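Local structure of aspartate--tRNA(Asp/Asn) ligase (Sulfolobus tokodaii, 1WYD) at residues Pro217-Ala221 / Gln412-Val418; Leu241-Leu246 / Gly396-Gly400; Ser341-Asp345 / Ser355-Arg359; Tyr348-Ile353 / Arg403-Met407. The protein probably charges both tRNA(Asp) and tRNA(Asn) with aspartate, activating the amino acid with ATP to Asp-AMP before transferring it to the acceptor end of the tRNA. All coordinates share one frame; numbering follows the deposited sequence.

Contact 1 (Pro217-Ala221 / Gln412-Val418); sequences PFHLA and QSVKEIV. With SO4 (sulfate ion), chain G.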
loop_
_atom_site.group_PDB
_atom_site.type_symbol
_atom_site.label_atom_id
_atom_site.label_comp_id
_atom_site.label_asym_id
_atom_site.label_seq_id
_atom_site.Cartn_x
_atom_site.Cartn_y
_atom_site.Cartn_z
ATOM N N PRO B 217 23.843 5.440 8.179
ATOM C CA PRO B 217 23.122 4.322 7.570
ATOM C C PRO B 217 21.626 4.430 7.812
ATOM O O PRO B 217 21.193 5.052 8.798
ATOM C CB PRO B 217 23.733 3.106 8.250
ATOM C CG PRO B 217 25.102 3.589 8.660
ATOM C CD PRO B 217 24.810 4.969 9.191
ATOM N N PHE B 218 20.851 3.893 6.870
ATOM C CA PHE B 218 19.403 3.845 6.986
ATOM C C PHE B 218 18.732 5.174 7.104
ATOM O O PHE B 218 17.954 5.405 8.027
ATOM C CB PHE B 218 19.005 2.937 8.137
ATOM C CG PHE B 218 19.183 1.520 7.806
ATOM C CD1 PHE B 218 20.393 0.891 8.070
ATOM C CD2 PHE B 218 18.172 0.828 7.134
ATOM C CE1 PHE B 218 20.588 -0.420 7.726
ATOM C CE2 PHE B 218 18.356 -0.492 6.773
ATOM C CZ PHE B 218 19.580 -1.118 7.067
ATOM N N HIS B 219 19.017 6.053 6.151
ATOM C CA HIS B 219 18.384 7.336 6.156
ATOM C C HIS B 219 18.020 7.803 4.756
ATOM O O HIS B 219 18.345 8.940 4.388
ATOM C CB HIS B 219 19.309 8.344 6.795
ATOM C CG HIS B 219 19.144 8.452 8.268
ATOM N ND1 HIS B 219 19.659 7.515 9.140
ATOM C CD2 HIS B 219 18.524 9.384 9.028
ATOM C CE1 HIS B 219 19.339 7.854 10.378
ATOM N NE2 HIS B 219 18.667 8.993 10.340
ATOM N N LEU B 220 17.327 6.953 4.002
ATOM C CA LEU B 220 16.761 7.349 2.700
ATOM C C LEU B 220 15.804 8.556 2.806
ATOM O O LEU B 220 15.219 8.768 3.854
ATOM C CB LEU B 220 16.100 6.149 1.994
ATOM C CG LEU B 220 16.964 4.888 1.778
ATOM C CD1 LEU B 220 16.207 3.842 0.989
ATOM C CD2 LEU B 220 18.315 5.201 1.087
ATOM N N ALA B 221 15.697 9.375 1.751
ATOM C CA ALA B 221 14.817 10.527 1.793
ATOM C C ALA B 221 13.366 10.135 1.513
ATOM O O ALA B 221 12.419 10.778 2.003
ATOM C CB ALA B 221 15.284 11.625 0.741
ATOM N N GLN B 412 22.698 -5.286 6.012
ATOM C CA GLN B 412 23.065 -4.129 6.812
ATOM C C GLN B 412 23.091 -2.822 5.996
ATOM O O GLN B 412 23.642 -1.830 6.442
ATOM C CB GLN B 412 24.452 -4.351 7.448
ATOM C CG GLN B 412 24.544 -5.506 8.466
ATOM C CD GLN B 412 23.480 -5.406 9.563
ATOM O OE1 GLN B 412 23.575 -4.556 10.445
ATOM N NE2 GLN B 412 22.464 -6.263 9.496
ATOM N N SER B 413 22.505 -2.808 4.809
ATOM C CA SER B 413 22.402 -1.533 4.079
ATOM C C SER B 413 21.016 -1.342 3.478
ATOM O O SER B 413 20.499 -2.202 2.756
ATOM C CB SER B 413 23.477 -1.404 3.009
ATOM O OG SER B 413 23.352 -0.178 2.286
ATOM N N VAL B 414 20.418 -0.208 3.799
ATOM C CA VAL B 414 19.124 0.182 3.249
ATOM C C VAL B 414 19.146 0.376 1.727
ATOM O O VAL B 414 18.125 0.246 1.073
ATOM C CB VAL B 414 18.631 1.446 3.933
ATOM C CG1 VAL B 414 19.300 2.702 3.326
ATOM C CG2 VAL B 414 17.138 1.511 3.887
ATOM N N LYS B 415 20.311 0.657 1.162
ATOM C CA LYS B 415 20.387 0.850 -0.288
ATOM C C LYS B 415 20.524 -0.497 -0.929
ATOM O O LYS B 415 20.437 -0.637 -2.130
ATOM C CB LYS B 415 21.582 1.719 -0.676
ATOM C CG LYS B 415 21.676 3.035 0.075
ATOM C CD LYS B 415 23.160 3.389 0.309
ATOM C CE LYS B 415 23.799 3.897 -0.968
ATOM N NZ LYS B 415 25.136 4.467 -0.668
ATOM N N GLU B 416 20.788 -1.492 -0.108
ATOM C CA GLU B 416 20.765 -2.851 -0.583
ATOM C C GLU B 416 19.374 -3.502 -0.437
ATOM O O GLU B 416 19.135 -4.575 -0.985
ATOM C CB GLU B 416 21.825 -3.647 0.134
ATOM C CG GLU B 416 23.181 -3.010 0.115
ATOM C CD GLU B 416 24.248 -3.994 -0.273
ATOM O OE1 GLU B 416 24.128 -5.209 0.095
ATOM O OE2 GLU B 416 25.210 -3.543 -0.936
ATOM N N ILE B 417 18.459 -2.863 0.284
ATOM C CA ILE B 417 17.111 -3.413 0.441
ATOM C C ILE B 417 16.128 -2.732 -0.523
ATOM O O ILE B 417 15.328 -3.397 -1.206
ATOM C CB ILE B 417 16.666 -3.325 1.937
ATOM C CG1 ILE B 417 17.403 -4.393 2.770
ATOM C CG2 ILE B 417 15.157 -3.498 2.091
ATOM C CD1 ILE B 417 17.646 -4.076 4.262
ATOM N N VAL B 418 16.228 -1.403 -0.618
ATOM C CA VAL B 418 15.281 -0.661 -1.422
ATOM C C VAL B 418 15.761 -0.715 -2.877
ATOM O O VAL B 418 16.868 -0.251 -3.194
ATOM C CB VAL B 418 15.098 0.770 -0.892
ATOM C CG1 VAL B 418 14.251 1.615 -1.821
ATOM C CG2 VAL B 418 14.532 0.740 0.504
HETATM S S SO4 G . 23.307 2.699 4.356
HETATM O O1 SO4 G . 24.545 2.176 4.928
HETATM O O2 SO4 G . 23.400 4.172 4.270
HETATM O O3 SO4 G . 22.189 2.305 5.230
HETATM O O4 SO4 G . 23.131 2.127 3.019
#
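F218 and L220 pack against V414 and V418 in a largely apolar loop-to-loop contact. It joins the loop between strands 201-209 and 222-231, the motif 2 loop of class II synthetases, to the turn after helix 401-409. The F218 ring lies alongside the V414 side chain, the two pointing opposite ways: V414 CB lies 3.3 Å from F218 CD2, and V414 N stands 3.5 Å above one ring face, toward the rim. With CG beside its own backbone N (chi1 -74°), the ring is carried over the type I turn S413-E416, and I417 CD1 meets its edge. L220 splits its branches. CD2 meets V414 CG1 tip to tip at a tight 3.5 Å, while CD1 reaches V418 CG2 at 3.6 Å. A sulfate, probably from the crystallisation liquor, bridges the loops: O3 takes the F218 N-H at 2.6 Å and, weakly, that of V414. An alanine in place of F218 would remove the ring, and V414 would probably lose much of its apolar cover and the I417 methyl its neighbour. Beneath lies helix 401-409, where V406 touches F218, R403 bonds the F218 carbonyl and M405 packs on I417; at the turn's end E416 is salt-bridged to R117.

Contact 2 (Leu241-Leu246 / Gly396-Gly400); sequences LLEKIL and GFGMG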
loop_
_atom_site.group_PDB
_atom_site.type_symbol
_atom_site.label_atom_id
_atom_site.label_comp_id
_atom_site.label_asym_id
_atom_site.label_seq_id
_atom_site.Cartn_x
_atom_site.Cartn_y
_atom_site.Cartn_z
ATOM N N LEU B 241 -0.052 -5.614 20.285
ATOM C CA LEU B 241 -0.503 -5.852 18.914
ATOM C C LEU B 241 0.727 -6.089 18.032
ATOM O O LEU B 241 0.770 -7.046 17.241
ATOM C CB LEU B 241 -1.295 -4.643 18.420
ATOM C CG LEU B 241 -2.358 -4.723 17.325
ATOM C CD1 LEU B 241 -2.231 -3.460 16.489
ATOM C CD2 LEU B 241 -2.270 -5.947 16.439
ATOM N N LEU B 242 1.731 -5.221 18.183
ATOM C CA LEU B 242 2.896 -5.247 17.312
ATOM C C LEU B 242 3.657 -6.553 17.531
ATOM O O LEU B 242 4.038 -7.207 16.575
ATOM C CB LEU B 242 3.759 -3.983 17.510
ATOM C CG LEU B 242 5.251 -4.008 17.285
ATOM C CD1 LEU B 242 5.568 -3.801 15.814
ATOM C CD2 LEU B 242 5.853 -2.947 18.090
ATOM N N GLU B 243 3.840 -6.931 18.792
ATOM C CA GLU B 243 4.398 -8.234 19.164
ATOM C C GLU B 243 3.767 -9.341 18.319
ATOM O O GLU B 243 4.462 -10.126 17.671
ATOM C CB GLU B 243 4.172 -8.510 20.673
ATOM C CG GLU B 243 5.142 -7.801 21.635
ATOM C CD GLU B 243 4.913 -8.117 23.130
ATOM O OE1 GLU B 243 3.783 -8.524 23.533
ATOM O OE2 GLU B 243 5.876 -7.951 23.923
ATOM N N LYS B 244 2.449 -9.384 18.289
ATOM C CA LYS B 244 1.771 -10.422 17.529
ATOM C C LYS B 244 1.996 -10.320 16.018
ATOM O O LYS B 244 2.120 -11.339 15.329
ATOM C CB LYS B 244 0.272 -10.423 17.859
ATOM C CG LYS B 244 -0.028 -10.943 19.280
ATOM C CD LYS B 244 -1.330 -10.334 19.895
ATOM C CE LYS B 244 -2.590 -11.121 19.510
ATOM N NZ LYS B 244 -3.775 -10.756 20.392
ATOM N N ILE B 245 2.011 -9.080 15.517
ATOM C CA ILE B 245 2.346 -8.755 14.128
ATOM C C ILE B 245 3.739 -9.297 13.763
ATOM O O ILE B 245 3.893 -10.075 12.831
ATOM C CB ILE B 245 2.280 -7.200 13.928
ATOM C CG1 ILE B 245 0.825 -6.700 13.989
ATOM C CG2 ILE B 245 2.989 -6.761 12.609
ATOM C CD1 ILE B 245 0.706 -5.228 13.724
ATOM N N LEU B 246 4.738 -8.888 14.532
ATOM C CA LEU B 246 6.134 -9.250 14.271
ATOM C C LEU B 246 6.335 -10.738 14.323
ATOM O O LEU B 246 7.085 -11.305 13.544
ATOM C CB LEU B 246 7.039 -8.620 15.310
ATOM C CG LEU B 246 7.292 -7.127 15.269
ATOM C CD1 LEU B 246 8.338 -6.810 16.312
ATOM C CD2 LEU B 246 7.806 -6.754 13.906
ATOM N N GLY B 396 -0.897 4.628 18.697
ATOM C CA GLY B 396 -0.451 4.059 17.446
ATOM C C GLY B 396 1.036 3.945 17.327
ATOM O O GLY B 396 1.783 4.379 18.198
ATOM N N PHE B 397 1.467 3.350 16.226
ATOM C CA PHE B 397 2.890 3.263 15.921
ATOM C C PHE B 397 3.171 3.328 14.412
ATOM O O PHE B 397 2.273 3.222 13.565
ATOM C CB PHE B 397 3.483 1.962 16.490
ATOM C CG PHE B 397 2.965 0.708 15.820
ATOM C CD1 PHE B 397 2.086 -0.140 16.499
ATOM C CD2 PHE B 397 3.394 0.352 14.551
ATOM C CE1 PHE B 397 1.610 -1.289 15.896
ATOM C CE2 PHE B 397 2.922 -0.767 13.923
ATOM C CZ PHE B 397 2.033 -1.603 14.589
ATOM N N GLY B 398 4.446 3.501 14.105
ATOM C CA GLY B 398 4.942 3.478 12.744
ATOM C C GLY B 398 6.211 2.653 12.791
ATOM O O GLY B 398 7.045 2.807 13.723
ATOM N N MET B 399 6.298 1.732 11.826
ATOM C CA MET B 399 7.453 0.901 11.585
ATOM C C MET B 399 7.973 1.166 10.166
ATOM O O MET B 399 7.194 1.235 9.217
ATOM C CB MET B 399 7.035 -0.540 11.698
ATOM C CG MET B 399 7.941 -1.553 11.029
ATOM S SD MET B 399 7.670 -3.245 11.904
ATOM C CE MET B 399 6.163 -3.701 11.282
ATOM N N GLY B 400 9.296 1.226 10.028
ATOM C CA GLY B 400 9.895 1.394 8.738
ATOM C C GLY B 400 10.041 0.071 8.065
ATOM O O GLY B 400 10.702 -0.801 8.600
#
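F397 is the first residue of 396-400 to reach helix 241-246, entering just after G396, whose backbone is bonded to S357 of the neighbouring strand. Its CG sits between the backbone N and the carbonyl carbon (chi1 67°), which sends the ring out from the sheet toward the helix. There I245 CD1 arrives from the opposite direction at the ring edge, 4.0 Å from F397 CZ. The CB of L242 approaches obliquely, 3.8 Å from F397 CE1, and L241 CD1 lies more loosely beside the same atom. The backbone of G398 is bonded to S355. This strand and the helix it leads into form motif 3 of the class II synthetase core, and helix 235-256 covers the sheet; the axes of its segment 241-246 and of strand 396-400 approach to 11.1 Å at a crossing angle of -32°. M399 comes next on the helix side. Its chain is extended to SD and then bends (chi3 75°); SD passes L246 CD2 at 4.0 Å, the two side chains crossing at a slant, with L242 CD1 a little farther, 4.5 Å from M399 SD. G400, predicted to bind ATP, closes the strand at the N-cap of helix 401-409, its backbone bonded to I353.

Contact 3 (Ser341-Asp345 / Ser355-Arg359); sequences SESFD and SGSTR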
loop_
_atom_site.group_PDB
_atom_site.type_symbol
_atom_site.label_atom_id
_atom_site.label_comp_id
_atom_site.label_asym_id
_atom_site.label_seq_id
_atom_site.Cartn_x
_atom_site.Cartn_y
_atom_site.Cartn_z
ATOM N N SER B 341 6.939 9.957 29.380
ATOM C CA SER B 341 5.859 9.881 28.404
ATOM C C SER B 341 5.473 8.461 28.109
ATOM O O SER B 341 6.272 7.548 28.263
ATOM C CB SER B 341 6.256 10.603 27.126
ATOM O OG SER B 341 7.347 9.946 26.524
ATOM N N GLU B 342 4.237 8.273 27.694
ATOM C CA GLU B 342 3.755 6.949 27.368
ATOM C C GLU B 342 4.174 6.582 25.933
ATOM O O GLU B 342 3.356 6.466 25.038
ATOM C CB GLU B 342 2.241 6.848 27.586
ATOM C CG GLU B 342 1.823 6.685 29.048
ATOM C CD GLU B 342 0.334 6.353 29.256
ATOM O OE1 GLU B 342 -0.325 5.729 28.372
ATOM O OE2 GLU B 342 -0.189 6.721 30.326
ATOM N N SER B 343 5.470 6.364 25.744
ATOM C CA SER B 343 6.020 6.110 24.427
ATOM C C SER B 343 6.929 4.927 24.438
ATOM O O SER B 343 7.343 4.478 25.496
ATOM C CB SER B 343 6.822 7.309 23.972
ATOM O OG SER B 343 7.771 7.651 24.969
ATOM N N PHE B 344 7.230 4.418 23.239
ATOM C CA PHE B 344 8.190 3.331 23.075
ATOM C C PHE B 344 8.949 3.431 21.769
ATOM O O PHE B 344 8.422 3.906 20.783
ATOM C CB PHE B 344 7.489 1.979 23.171
ATOM C CG PHE B 344 6.624 1.632 21.983
ATOM C CD1 PHE B 344 5.310 2.067 21.914
ATOM C CD2 PHE B 344 7.123 0.853 20.949
ATOM C CE1 PHE B 344 4.502 1.759 20.830
ATOM C CE2 PHE B 344 6.324 0.524 19.859
ATOM C CZ PHE B 344 5.003 0.984 19.803
ATOM N N ASP B 345 10.192 2.977 21.772
ATOM C CA ASP B 345 10.862 2.569 20.538
ATOM C C ASP B 345 11.034 1.057 20.568
ATOM O O ASP B 345 11.266 0.490 21.638
ATOM C CB ASP B 345 12.227 3.239 20.404
ATOM C CG ASP B 345 12.116 4.749 20.269
ATOM O OD1 ASP B 345 11.005 5.273 20.397
ATOM O OD2 ASP B 345 13.078 5.503 20.075
ATOM N N SER B 355 8.558 3.252 16.155
ATOM C CA SER B 355 8.215 4.131 17.272
ATOM C C SER B 355 6.693 4.289 17.425
ATOM O O SER B 355 5.973 4.324 16.430
ATOM C CB SER B 355 8.907 5.488 17.134
ATOM O OG SER B 355 8.501 6.138 15.917
ATOM N N GLY B 356 6.200 4.333 18.663
ATOM C CA GLY B 356 4.816 4.693 18.914
ATOM C C GLY B 356 4.502 5.259 20.300
ATOM O O GLY B 356 5.405 5.463 21.127
ATOM N N SER B 357 3.213 5.503 20.573
ATOM C CA SER B 357 2.799 6.043 21.879
ATOM C C SER B 357 1.300 6.061 22.135
ATOM O O SER B 357 0.499 5.687 21.297
ATOM C CB SER B 357 3.301 7.473 22.040
ATOM O OG SER B 357 2.548 8.352 21.207
ATOM N N THR B 358 0.943 6.509 23.330
ATOM C CA THR B 358 -0.415 6.834 23.649
ATOM C C THR B 358 -0.501 8.295 23.296
ATOM O O THR B 358 0.419 9.052 23.578
ATOM C CB THR B 358 -0.662 6.672 25.148
ATOM O OG1 THR B 358 -0.235 5.371 25.562
ATOM C CG2 THR B 358 -2.168 6.696 25.434
ATOM N N ARG B 359 -1.613 8.705 22.706
ATOM C CA ARG B 359 -1.698 10.082 22.232
ATOM C C ARG B 359 -2.527 10.912 23.198
ATOM O O ARG B 359 -3.258 10.374 24.027
ATOM C CB ARG B 359 -2.307 10.135 20.839
ATOM C CG ARG B 359 -1.946 8.945 19.964
ATOM C CD ARG B 359 -0.465 8.805 19.619
ATOM N NE ARG B 359 -0.316 8.038 18.394
ATOM C CZ ARG B 359 0.838 7.648 17.867
ATOM N NH1 ARG B 359 1.980 7.930 18.470
ATOM N NH2 ARG B 359 0.845 6.947 16.735
#
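S343-D345 and S355-S357 pair across the two arms of an antiparallel beta hairpin, strands 343-348 and 351-358, within the central sheet of the class II synthetase core. The backbone supplies the ladder. F344 and G356 form the hydrogen-bonded pair, F344 N to G356 O at 3.0 Å and G356 N to F344 O at 3.1 Å, both close to straight. S343 with S357 and D345 with S355 are the non-hydrogen-bonded pairs on either side. Before strand 343-345 begins, T358 N also gives its hydrogen to E342 O at 3.0 Å. Side-chain polarity reinforces that end: T358 OG1 donates to E342 OE1 at 2.8 Å, meeting the anti side of the carboxylate 18° out of its plane, while the same hydroxyl is also bonded to Y235 N.

Packing is carried by F344. Its CG lies between the backbone N and the carbonyl carbon (chi1 72°), which lays the ring flat over G356, with G356 N 3.7 Å above the ring centre and F344 CE1 3.5 Å from G356 CA; a side chain at G356 would collide with that ring. F318 meets the ring with its plane almost perpendicular, and helix 235-256 and F397 cover it further.

S343, D345, S355 and S357 share the other face, where D345 OD1 is salt-bridged to R327. S355 and R359 are predicted to bind aspartate. R359 NH1 donates to S357 OG, which is bonded also to T331, at 2.8 Å, the oxygen lying 21° out of the guanidinium plane.

Contact 4 (Tyr348-Ile353 / Arg403-Met407); sequences YKFLEI and RLMVM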
loop_
_atom_site.group_PDB
_atom_site.type_symbol
_atom_site.label_atom_id
_atom_site.label_comp_id
_atom_site.label_asym_id
_atom_site.label_seq_id
_atom_site.Cartn_x
_atom_site.Cartn_y
_atom_site.Cartn_z
ATOM N N TYR B 348 15.869 -3.376 17.223
ATOM C CA TYR B 348 16.539 -4.624 16.862
ATOM C C TYR B 348 18.051 -4.457 16.806
ATOM O O TYR B 348 18.570 -3.792 15.904
ATOM C CB TYR B 348 16.045 -5.143 15.513
ATOM C CG TYR B 348 16.850 -6.312 15.005
ATOM C CD1 TYR B 348 17.731 -6.173 13.940
ATOM C CD2 TYR B 348 16.733 -7.565 15.599
ATOM C CE1 TYR B 348 18.467 -7.255 13.470
ATOM C CE2 TYR B 348 17.467 -8.638 15.133
ATOM C CZ TYR B 348 18.322 -8.476 14.061
ATOM O OH TYR B 348 19.053 -9.563 13.603
ATOM N N LYS B 349 18.743 -5.107 17.742
ATOM C CA LYS B 349 20.176 -4.885 18.050
ATOM C C LYS B 349 20.547 -3.420 18.314
ATOM O O LYS B 349 20.449 -2.949 19.430
ATOM C CB LYS B 349 21.094 -5.537 17.001
ATOM C CG LYS B 349 20.887 -7.045 16.907
ATOM C CD LYS B 349 21.977 -7.763 16.132
ATOM C CE LYS B 349 21.510 -9.195 15.892
ATOM N NZ LYS B 349 22.389 -10.026 15.017
ATOM N N PHE B 350 20.948 -2.680 17.288
ATOM C CA PHE B 350 21.186 -1.249 17.449
ATOM C C PHE B 350 20.408 -0.418 16.431
ATOM O O PHE B 350 20.799 0.709 16.118
ATOM C CB PHE B 350 22.689 -0.938 17.330
ATOM C CG PHE B 350 23.288 -1.344 16.007
ATOM C CD1 PHE B 350 23.908 -2.585 15.870
ATOM C CD2 PHE B 350 23.208 -0.498 14.899
ATOM C CE1 PHE B 350 24.446 -2.998 14.639
ATOM C CE2 PHE B 350 23.725 -0.889 13.673
ATOM C CZ PHE B 350 24.351 -2.154 13.539
ATOM N N LEU B 351 19.313 -0.951 15.912
ATOM C CA LEU B 351 18.529 -0.192 14.934
ATOM C C LEU B 351 17.103 0.034 15.426
ATOM O O LEU B 351 16.477 -0.883 15.974
ATOM C CB LEU B 351 18.536 -0.923 13.590
ATOM C CG LEU B 351 17.951 -0.269 12.331
ATOM C CD1 LEU B 351 18.738 1.012 11.814
ATOM C CD2 LEU B 351 17.915 -1.355 11.298
ATOM N N GLU B 352 16.595 1.252 15.263
ATOM C CA GLU B 352 15.213 1.547 15.648
ATOM C C GLU B 352 14.289 1.080 14.529
ATOM O O GLU B 352 14.490 1.392 13.366
ATOM C CB GLU B 352 15.009 3.026 15.964
ATOM C CG GLU B 352 13.628 3.384 16.515
ATOM C CD GLU B 352 13.225 4.823 16.188
ATOM O OE1 GLU B 352 13.888 5.771 16.686
ATOM O OE2 GLU B 352 12.239 5.019 15.442
ATOM N N ILE B 353 13.295 0.299 14.873
ATOM C CA ILE B 353 12.505 -0.340 13.845
ATOM C C ILE B 353 11.118 0.258 13.870
ATOM O O ILE B 353 10.471 0.390 12.832
ATOM C CB ILE B 353 12.457 -1.844 14.130
ATOM C CG1 ILE B 353 13.876 -2.390 14.135
ATOM C CG2 ILE B 353 11.507 -2.565 13.181
ATOM C CD1 ILE B 353 14.302 -3.110 12.897
ATOM N N ARG B 403 13.817 -0.834 7.387
ATOM C CA ARG B 403 14.496 -1.130 8.618
ATOM C C ARG B 403 14.061 -2.521 9.103
ATOM O O ARG B 403 14.901 -3.312 9.509
ATOM C CB ARG B 403 14.188 -0.082 9.673
ATOM C CG ARG B 403 15.256 0.913 9.843
ATOM C CD ARG B 403 14.681 2.258 10.059
ATOM N NE ARG B 403 15.680 3.317 10.003
ATOM C CZ ARG B 403 16.253 3.813 11.085
ATOM N NH1 ARG B 403 15.946 3.316 12.293
ATOM N NH2 ARG B 403 17.141 4.781 10.976
ATOM N N LEU B 404 12.760 -2.823 9.025
ATOM C CA LEU B 404 12.229 -4.151 9.400
ATOM C C LEU B 404 12.878 -5.181 8.513
ATOM O O LEU B 404 13.125 -6.293 8.929
ATOM C CB LEU B 404 10.706 -4.229 9.234
ATOM C CG LEU B 404 10.029 -5.607 9.145
ATOM C CD1 LEU B 404 10.098 -6.429 10.518
ATOM C CD2 LEU B 404 8.585 -5.468 8.639
ATOM N N MET B 405 13.218 -4.791 7.289
ATOM C CA MET B 405 13.851 -5.767 6.420
ATOM C C MET B 405 15.251 -6.255 6.890
ATOM O O MET B 405 15.614 -7.406 6.622
ATOM C CB MET B 405 13.850 -5.277 4.995
ATOM C CG MET B 405 12.464 -5.342 4.378
ATOM S SD MET B 405 11.958 -7.050 3.966
ATOM C CE MET B 405 13.210 -7.644 2.911
ATOM N N VAL B 406 15.996 -5.391 7.602
ATOM C CA VAL B 406 17.281 -5.758 8.197
ATOM C C VAL B 406 17.111 -6.926 9.166
ATOM O O VAL B 406 17.903 -7.886 9.163
ATOM C CB VAL B 406 17.889 -4.600 8.983
ATOM C CG1 VAL B 406 19.143 -5.045 9.724
ATOM C CG2 VAL B 406 18.198 -3.416 8.048
ATOM N N MET B 407 16.071 -6.849 9.991
ATOM C CA MET B 407 15.737 -7.918 10.918
ATOM C C MET B 407 15.295 -9.194 10.165
ATOM O O MET B 407 15.427 -10.315 10.666
ATOM C CB MET B 407 14.666 -7.392 11.914
ATOM C CG MET B 407 14.064 -8.434 12.818
ATOM S SD MET B 407 12.607 -7.815 13.688
ATOM C CE MET B 407 12.806 -8.844 15.142
#
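L351 fits its two methyls between R403 and V406, three residues apart on helix 403-407. CD1 covers one guanidinium face, 3.7 Å from R403 NH1, and CD2 meets V406 CG2 tip to tip at 3.9 Å. The R403 chain bends at chi2 (141°) and runs across L351 to the strand, bringing its NH1 to E352 O at 2.6 Å; the oxygen lies in the guanidinium plane and offers an in-plane lone pair. A methionine in place of R403 would lose the guanidinium, and E352 O would probably be left without this donor and L351 CD1 without the flat surface it covers. I353 CD1 presses on the helix backbone, 3.4 Å from R403 O. At the other end M407 forms the bump and Y348 the flat wall: CB sits over the ring face, 3.9 Å from the centroid and 13° off the normal, while SD makes an oblique Met-aromatic contact. K349 CG covers the ring's opposite face. E352 and R403 belong to the predicted ATP site, R403 being the motif 3 arginine of class II synthetases. Segment 403-407 crosses strand 351-353 at -112°, the far side of helix 401-409 packing through M405 on helix 128-150, while Y266 bonds the Y348 hydroxyl.

Overall arrangement
All four lie in the class II catalytic domain. Along the chain contact 1 encloses the others, contact 3 nests inside contact 2, and contact 4 alternates with 2 and 3. Contacts 2, 3 and 4 share one sheet, where strand 351-358 lies between 343-348 and 394-400; the centres of contacts 2 and 3 are about 12 Å apart, those of 2 and 4 about 13 Å, those of 1 and 3 about 25 Å. Strand 394-400 runs into helix 401-409, linking contacts 2 and 4, and contact 1 rests on that helix, about 11 Å from contact 4 between centres. By prediction they hold residues for ATP (G400, E352, R403), magnesium (E352, S355) and aspartate (S355, R359).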